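Local atomic coordinates of CurM Sulfotransferase (Moorea producta, PDB entry 4GBM), a protein that probably transfers a sulfonate group from the donor PAPS to a polyketide intermediate in curacin biosynthesis, and binds the spent cofactor PAP. Residues L88-T91 and F92-V95; A141-P144 and T145-E148; L147-G150 and E151-A155. The protein carries 2 engineered substitutions. All coordinates share one frame; numbering follows the deposited sequence. Where two conformers were deposited one is given.

Contact 1: residues L88-T91 and F92-V95. With SO4 (sulfate ion), chain Q.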
loop_
_atom_site.group_PDB
_atom_site.type_symbol
_atom_site.label_atom_id
_atom_site.label_comp_id
_atom_site.label_asym_id
_atom_site.label_seq_id
_atom_site.Cartn_x
_atom_site.Cartn_y
_atom_site.Cartn_z
ATOM N N LEU A 88 -12.565 2.981 3.140
ATOM C CA LEU A 88 -13.508 3.890 2.484
ATOM C C LEU A 88 -14.496 4.507 3.472
ATOM O O LEU A 88 -14.736 5.715 3.437
ATOM C CB LEU A 88 -14.236 3.189 1.329
ATOM C CG LEU A 88 -15.102 4.073 0.421
ATOM C CD1 LEU A 88 -14.254 5.104 -0.339
ATOM C CD2 LEU A 88 -15.878 3.198 -0.555
ATOM N N GLN A 89 -15.041 3.684 4.367
ATOM C CA GLN A 89 -15.934 4.165 5.428
ATOM C C GLN A 89 -15.246 5.200 6.322
ATOM O O GLN A 89 -15.812 6.256 6.598
ATOM C CB GLN A 89 -16.458 2.993 6.256
ATOM C CG GLN A 89 -17.601 3.335 7.183
ATOM C CD GLN A 89 -18.053 2.143 8.012
ATOM O OE1 GLN A 89 -17.749 2.049 9.199
ATOM N NE2 GLN A 89 -18.774 1.222 7.382
ATOM N N LYS A 90 -14.015 4.903 6.746
ATOM C CA LYS A 90 -13.233 5.829 7.565
ATOM C C LYS A 90 -12.897 7.115 6.829
ATOM O O LYS A 90 -12.854 8.187 7.438
ATOM C CB LYS A 90 -11.945 5.166 8.074
ATOM C CG LYS A 90 -12.179 4.175 9.202
ATOM C CD LYS A 90 -10.876 3.525 9.643
ATOM C CE LYS A 90 -11.110 2.557 10.795
ATOM N NZ LYS A 90 -11.643 3.230 12.010
ATOM N N THR A 91 -12.654 7.006 5.520
ATOM C CA THR A 91 -12.360 8.180 4.706
ATOM C C THR A 91 -13.517 9.176 4.744
ATOM O O THR A 91 -13.310 10.348 5.061
ATOM C CB THR A 91 -11.983 7.795 3.257
ATOM O OG1 THR A 91 -10.703 7.151 3.271
ATOM C CG2 THR A 91 -11.903 9.024 2.367
ATOM N N PHE A 92 -14.731 8.710 4.448
ATOM C CA PHE A 92 -15.894 9.594 4.490
ATOM C C PHE A 92 -16.181 10.126 5.898
ATOM O O PHE A 92 -16.629 11.263 6.051
ATOM C CB PHE A 92 -17.133 8.920 3.879
ATOM C CG PHE A 92 -17.116 8.862 2.372
ATOM C CD1 PHE A 92 -17.070 10.032 1.612
ATOM C CD2 PHE A 92 -17.161 7.640 1.711
ATOM C CE1 PHE A 92 -17.056 9.977 0.220
ATOM C CE2 PHE A 92 -17.147 7.575 0.317
ATOM C CZ PHE A 92 -17.096 8.742 -0.427
ATOM N N MET A 93 -15.895 9.318 6.919
ATOM C CA MET A 93 -16.012 9.765 8.315
ATOM C C MET A 93 -15.107 10.957 8.613
ATOM O O MET A 93 -15.545 11.924 9.230
ATOM C CB MET A 93 -15.687 8.640 9.291
ATOM C CG MET A 93 -16.638 7.469 9.259
ATOM S SD MET A 93 -16.287 6.373 10.631
ATOM C CE MET A 93 -16.303 4.763 9.867
ATOM N N GLU A 94 -13.849 10.875 8.172
ATOM C CA GLU A 94 -12.867 11.940 8.395
ATOM C C GLU A 94 -13.219 13.213 7.631
ATOM O O GLU A 94 -13.331 14.294 8.221
ATOM C CB GLU A 94 -11.460 11.484 7.975
ATOM C CG GLU A 94 -10.820 10.417 8.853
ATOM C CD GLU A 94 -10.307 10.941 10.192
ATOM O OE1 GLU A 94 -10.112 10.110 11.103
ATOM O OE2 GLU A 94 -10.097 12.169 10.339
ATOM N N VAL A 95 -13.390 13.074 6.316
ATOM C CA VAL A 95 -13.530 14.224 5.421
ATOM C C VAL A 95 -14.888 14.921 5.526
ATOM O O VAL A 95 -15.010 16.102 5.188
ATOM C CB VAL A 95 -13.191 13.870 3.939
ATOM C CG1 VAL A 95 -11.790 13.283 3.843
ATOM C CG2 VAL A 95 -14.214 12.912 3.341
HETATM S S SO4 Q . -16.342 0.162 3.157
HETATM O O1 SO4 Q . -16.310 0.688 1.798
HETATM O O2 SO4 Q . -15.881 -1.226 3.101
HETATM O O3 SO4 Q . -15.441 0.921 4.014
HETATM O O4 SO4 Q . -17.723 0.216 3.620
HETATM O O HOH W 1 -12.298 8.204 10.525
#

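Contact 2: residues A141-P144 and T145-E148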
loop_
_atom_site.group_PDB
_atom_site.type_symbol
_atom_site.label_atom_id
_atom_site.label_comp_id
_atom_site.label_asym_id
_atom_site.label_seq_id
_atom_site.Cartn_x
_atom_site.Cartn_y
_atom_site.Cartn_z
ATOM N N ALA A 141 -0.027 -4.707 -7.108
ATOM C CA ALA A 141 1.124 -5.263 -7.819
ATOM C C ALA A 141 0.936 -6.716 -8.237
ATOM O O ALA A 141 1.714 -7.234 -9.028
ATOM C CB ALA A 141 2.375 -5.117 -6.978
ATOM N N MET A 142 -0.105 -7.364 -7.722
ATOM C CA MET A 142 -0.377 -8.761 -8.053
ATOM C C MET A 142 -1.018 -8.938 -9.425
ATOM O O MET A 142 -1.016 -10.037 -9.977
ATOM C CB MET A 142 -1.248 -9.407 -6.972
ATOM C CG MET A 142 -0.587 -9.450 -5.608
ATOM S SD MET A 142 0.919 -10.439 -5.618
ATOM C CE MET A 142 0.259 -12.107 -5.612
ATOM N N GLU A 143 -1.565 -7.856 -9.975
ATOM C CA GLU A 143 -2.252 -7.917 -11.265
ATOM C C GLU A 143 -1.846 -6.757 -12.169
ATOM O O GLU A 143 -2.208 -5.610 -11.894
ATOM C CB GLU A 143 -3.777 -7.899 -11.073
ATOM C CG GLU A 143 -4.373 -9.136 -10.394
ATOM C CD GLU A 143 -4.263 -10.407 -11.229
ATOM O OE1 GLU A 143 -4.366 -11.506 -10.637
ATOM O OE2 GLU A 143 -4.072 -10.324 -12.465
ATOM N N PRO A 144 -1.103 -7.046 -13.256
ATOM C CA PRO A 144 -0.718 -5.976 -14.180
ATOM C C PRO A 144 -1.893 -5.125 -14.675
ATOM O O PRO A 144 -1.717 -3.926 -14.886
ATOM C CB PRO A 144 -0.073 -6.734 -15.342
ATOM C CG PRO A 144 0.509 -7.938 -14.687
ATOM C CD PRO A 144 -0.524 -8.340 -13.665
ATOM N N THR A 145 -3.073 -5.723 -14.838
ATOM C CA THR A 145 -4.238 -4.960 -15.295
ATOM C C THR A 145 -4.732 -3.932 -14.273
ATOM O O THR A 145 -5.318 -2.922 -14.659
ATOM C CB THR A 145 -5.411 -5.860 -15.770
ATOM O OG1 THR A 145 -5.851 -6.695 -14.693
ATOM C CG2 THR A 145 -4.983 -6.723 -16.958
ATOM N N ILE A 146 -4.483 -4.169 -12.981
ATOM C CA ILE A 146 -4.848 -3.190 -11.951
ATOM C C ILE A 146 -3.900 -1.987 -12.001
ATOM O O ILE A 146 -4.348 -0.842 -11.943
ATOM C CB ILE A 146 -4.895 -3.797 -10.527
ATOM C CG1 ILE A 146 -6.006 -4.849 -10.427
ATOM C CG2 ILE A 146 -5.107 -2.689 -9.482
ATOM C CD1 ILE A 146 -5.981 -5.673 -9.120
ATOM N N LEU A 147 -2.599 -2.251 -12.126
ATOM C CA LEU A 147 -1.615 -1.174 -12.300
ATOM C C LEU A 147 -1.962 -0.298 -13.502
ATOM O O LEU A 147 -1.913 0.938 -13.424
ATOM C CB LEU A 147 -0.197 -1.751 -12.433
ATOM C CG LEU A 147 0.330 -2.555 -11.237
ATOM C CD1 LEU A 147 1.697 -3.132 -11.551
ATOM C CD2 LEU A 147 0.399 -1.690 -9.962
ATOM N N GLU A 148 -2.349 -0.938 -14.602
ATOM C CA GLU A 148 -2.735 -0.228 -15.819
ATOM C C GLU A 148 -3.984 0.626 -15.623
ATOM O O GLU A 148 -4.093 1.694 -16.232
ATOM C CB GLU A 148 -2.917 -1.203 -16.983
ATOM C CG GLU A 148 -1.600 -1.757 -17.512
ATOM C CD GLU A 148 -1.783 -2.662 -18.710
ATOM O OE1 GLU A 148 -2.446 -3.716 -18.570
ATOM O OE2 GLU A 148 -1.253 -2.324 -19.791
HETATM O O HOH W 2 -3.809 -8.629 -14.418
#

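Contact 3: residues L147-G150 and E151-A155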
loop_
_atom_site.group_PDB
_atom_site.type_symbol
_atom_site.label_atom_id
_atom_site.label_comp_id
_atom_site.label_asym_id
_atom_site.label_seq_id
_atom_site.Cartn_x
_atom_site.Cartn_y
_atom_site.Cartn_z
ATOM N N LEU A 147 -2.599 -2.251 -12.126
ATOM C CA LEU A 147 -1.615 -1.174 -12.300
ATOM C C LEU A 147 -1.962 -0.298 -13.502
ATOM O O LEU A 147 -1.913 0.938 -13.424
ATOM C CB LEU A 147 -0.197 -1.751 -12.433
ATOM C CG LEU A 147 0.330 -2.555 -11.237
ATOM C CD1 LEU A 147 1.697 -3.132 -11.551
ATOM C CD2 LEU A 147 0.399 -1.690 -9.962
ATOM N N GLU A 148 -2.349 -0.938 -14.602
ATOM C CA GLU A 148 -2.735 -0.228 -15.819
ATOM C C GLU A 148 -3.984 0.626 -15.623
ATOM O O GLU A 148 -4.093 1.694 -16.232
ATOM C CB GLU A 148 -2.917 -1.203 -16.983
ATOM C CG GLU A 148 -1.600 -1.757 -17.512
ATOM C CD GLU A 148 -1.783 -2.662 -18.710
ATOM O OE1 GLU A 148 -2.446 -3.716 -18.570
ATOM O OE2 GLU A 148 -1.253 -2.324 -19.791
ATOM N N ARG A 149 -4.909 0.178 -14.767
ATOM C CA ARG A 149 -6.128 0.949 -14.513
ATOM C C ARG A 149 -5.829 2.314 -13.878
ATOM O O ARG A 149 -6.536 3.289 -14.146
ATOM C CB ARG A 149 -7.153 0.153 -13.690
ATOM C CG ARG A 149 -8.570 0.728 -13.777
ATOM C CD ARG A 149 -9.617 -0.132 -13.083
ATOM N NE ARG A 149 -9.964 -1.330 -13.845
ATOM C CZ ARG A 149 -9.500 -2.544 -13.573
ATOM N NH1 ARG A 149 -8.669 -2.721 -12.555
ATOM N NH2 ARG A 149 -9.866 -3.580 -14.315
ATOM N N GLY A 150 -4.779 2.391 -13.060
ATOM C CA GLY A 150 -4.353 3.661 -12.470
ATOM C C GLY A 150 -4.024 4.700 -13.536
ATOM O O GLY A 150 -4.412 5.866 -13.436
ATOM N N GLU A 151 -3.308 4.267 -14.567
ATOM C CA GLU A 151 -2.968 5.140 -15.685
ATOM C C GLU A 151 -4.167 5.436 -16.582
ATOM O O GLU A 151 -4.172 6.431 -17.308
ATOM C CB GLU A 151 -1.812 4.541 -16.496
ATOM C CG GLU A 151 -0.481 4.586 -15.745
ATOM C CD GLU A 151 0.021 6.014 -15.556
ATOM O OE1 GLU A 151 0.421 6.641 -16.560
ATOM O OE2 GLU A 151 0.006 6.511 -14.406
ATOM N N ALA A 152 -5.178 4.575 -16.529
ATOM C CA ALA A 152 -6.394 4.784 -17.314
ATOM C C ALA A 152 -7.327 5.797 -16.664
ATOM O O ALA A 152 -8.028 6.536 -17.362
ATOM C CB ALA A 152 -7.119 3.464 -17.546
ATOM N N LEU A 153 -7.329 5.833 -15.333
ATOM C CA LEU A 153 -8.266 6.677 -14.590
ATOM C C LEU A 153 -7.713 8.055 -14.253
ATOM O O LEU A 153 -8.477 9.015 -14.119
ATOM C CB LEU A 153 -8.702 5.984 -13.293
ATOM C CG LEU A 153 -9.515 4.690 -13.400
ATOM C CD1 LEU A 153 -9.880 4.179 -12.013
ATOM C CD2 LEU A 153 -10.759 4.872 -14.256
ATOM N N PHE A 154 -6.393 8.133 -14.102
ATOM C CA PHE A 154 -5.717 9.327 -13.605
ATOM C C PHE A 154 -4.643 9.778 -14.574
ATOM O O PHE A 154 -4.001 8.950 -15.232
ATOM C CB PHE A 154 -5.024 9.048 -12.264
ATOM C CG PHE A 154 -5.952 8.616 -11.161
ATOM C CD1 PHE A 154 -6.615 9.562 -10.393
ATOM C CD2 PHE A 154 -6.148 7.260 -10.879
ATOM C CE1 PHE A 154 -7.475 9.175 -9.362
ATOM C CE2 PHE A 154 -7.009 6.866 -9.841
ATOM C CZ PHE A 154 -7.665 7.837 -9.088
ATOM N N ALA A 155 -4.424 11.089 -14.629
ATOM C CA ALA A 155 -3.355 11.651 -15.431
ATOM C C ALA A 155 -2.176 12.105 -14.574
ATOM O O ALA A 155 -2.356 12.831 -13.596
ATOM C CB ALA A 155 -3.889 12.811 -16.267
#

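Contact 1: residues L88-T91 and F92-V95
Helix 87-96 sets Leu88 beside Phe92 one turn later, and the two side chains run abreast. The CD1 methyl of Leu88 is 3.9 Å from CE2 of the phenyl ring, an apolar contact made on the side where helices 100-113 and 117-128 also cover Phe92. Beneath it the backbone keeps regular alpha-helical order. The four bonds from Phe92 N to Leu88 O through Val95 N to Thr91 O all link residues i and i+4, and the last is nearly straight, with an N-H...O angle of 174°.

On another side Met93 runs across Gln89. Its CG, held beside its own backbone N (chi1 -65°), comes within 3.0 Å of Gln89 O, while the thioether bends at chi3 (-134°, not a staggered value) to bring CE to a tight, possibly strained 3.3 Å from CG of Gln89. Replacing Met93 with an alanine would probably open a gap over the aliphatic part of Gln89 and let that chain turn more freely.

Lys90 O is gripped twice: Glu94 N donates to it at 3.0 Å, and a water donates at 3.1 Å while giving its other hydrogen to Glu94 OE1. That carboxylate also lies near Asp254, so the two like charges may raise the proton affinity of one of them. Toward the start of the helix, Gln89 N donates to O3 of a sulfate ion at 2.8 Å; Arg75 holds the same ion, which probably came from the crystallisation liquor. An anion at an N-H in the first turn is consistent with the positive end of the helix dipole. Phe92 thus carries the apolar contact toward helices 100-113 and 117-128, while the sulfate at Gln89 N and the water joining Lys90 O to Glu94 OE1 are separate polar sites.

Contact 2: residues A141-P144 and T145-E148
Glu143 meets Ile146 through its aliphatic base: CB of Glu143 lies 3.7 Å from the CD1 methyl of Ile146, the two side chains crossing at a slant. Ile146 keeps CG1 beside its own backbone N (chi1 -65°) with CD1 extended beyond it, and this carries the methyl back along the helix axis to the residue that precedes the first turn.

Backbone bonds from the same residue hold the two ends of this pairing together. Glu143 O accepts from Ile146 N at 2.9 Å, with the donor standing 52° above the carbonyl plane, and more weakly from Leu147 N at 3.4 Å. The next bond, Glu148 N to Pro144 O, is 3.1 Å long and less tilted, at 20°, so the bonding settles into the alpha-helical pattern within a turn. Of the first-turn donors, Thr145 N binds a water at 3.0 Å, and the same water donates to Glu143 OE2 at 2.6 Å. The bend of Glu143 at chi2 brings the carboxylate to that water, and its negative charge probably suits the positive end of the helix.

Further out, Leu67, Pro68 and Tyr140 touch Ile146, while Phe207 of helix 189-208 packs on Leu147. The motif is an N-cap residue, Glu143, followed by a proline with no N-H to satisfy in the first helical position; it opens the helix that follows strand 132-136 in the parallel alpha/beta sheet of this sulfotransferase.

Contact 3: residues L147-G150 and E151-A155
Arg149 O takes two backbone donors, Leu153 N at 2.9 Å and, more weakly, Ala152 N at 3.0 Å. The Leu153 bond is bent, with an N-H...O angle of 137°, and CG of Leu153 also closes to 3.4 Å from the same oxygen. Arg149 was modelled in two conformers. In one of them its side chain runs beside that of Leu153: CG of Arg149, swung opposite its own backbone N (chi1 -162°), lies 4.1 Å from CG of Leu153, and the guanidinium continues past this contact to donate from NH1 to Leu67 O.

Gly150 O receives Phe154 N at 3.1 Å, and the phenyl ring turns its edge to that oxygen, with CD2 3.4 Å away and the oxygen near the ring plane. Tyr121 makes an edge-to-face pair with the same ring. Glu151 is anchored elsewhere, through a salt bridge to Arg215 and a hydrogen bond to Tyr159.

Phe154 is the first residue to leave helical backbone angles, yet its N-H still closes the last turn. This is the C-terminal end of helix 144-153, where the chain passes straight into a short, weakly bonded strand at 154-155 that runs parallel to 31-32, with Leu153 and Ala155 bonded to Leu31.

In the fold
Contact 1 comes first along the chain, on helix 87-96, and ends well ahead of residue 141, where contact 2 begins. Contacts 2 and 3 overlap at Leu147 and Glu148 and take in the two ends of helix 144-153, with centres about 10 Å apart. The helix thus connects strand 132-136, in the five-stranded parallel sheet, to strand 154-155, shortly before strand 158-163 of that sheet. Contact 1 is separate: its centre lies about 25 Å from that of contact 2 and 23 Å from that of contact 3, with no touch. Helix 117-128 packs against both contacts 1 and 3, bridging these parts of the sulfotransferase domain.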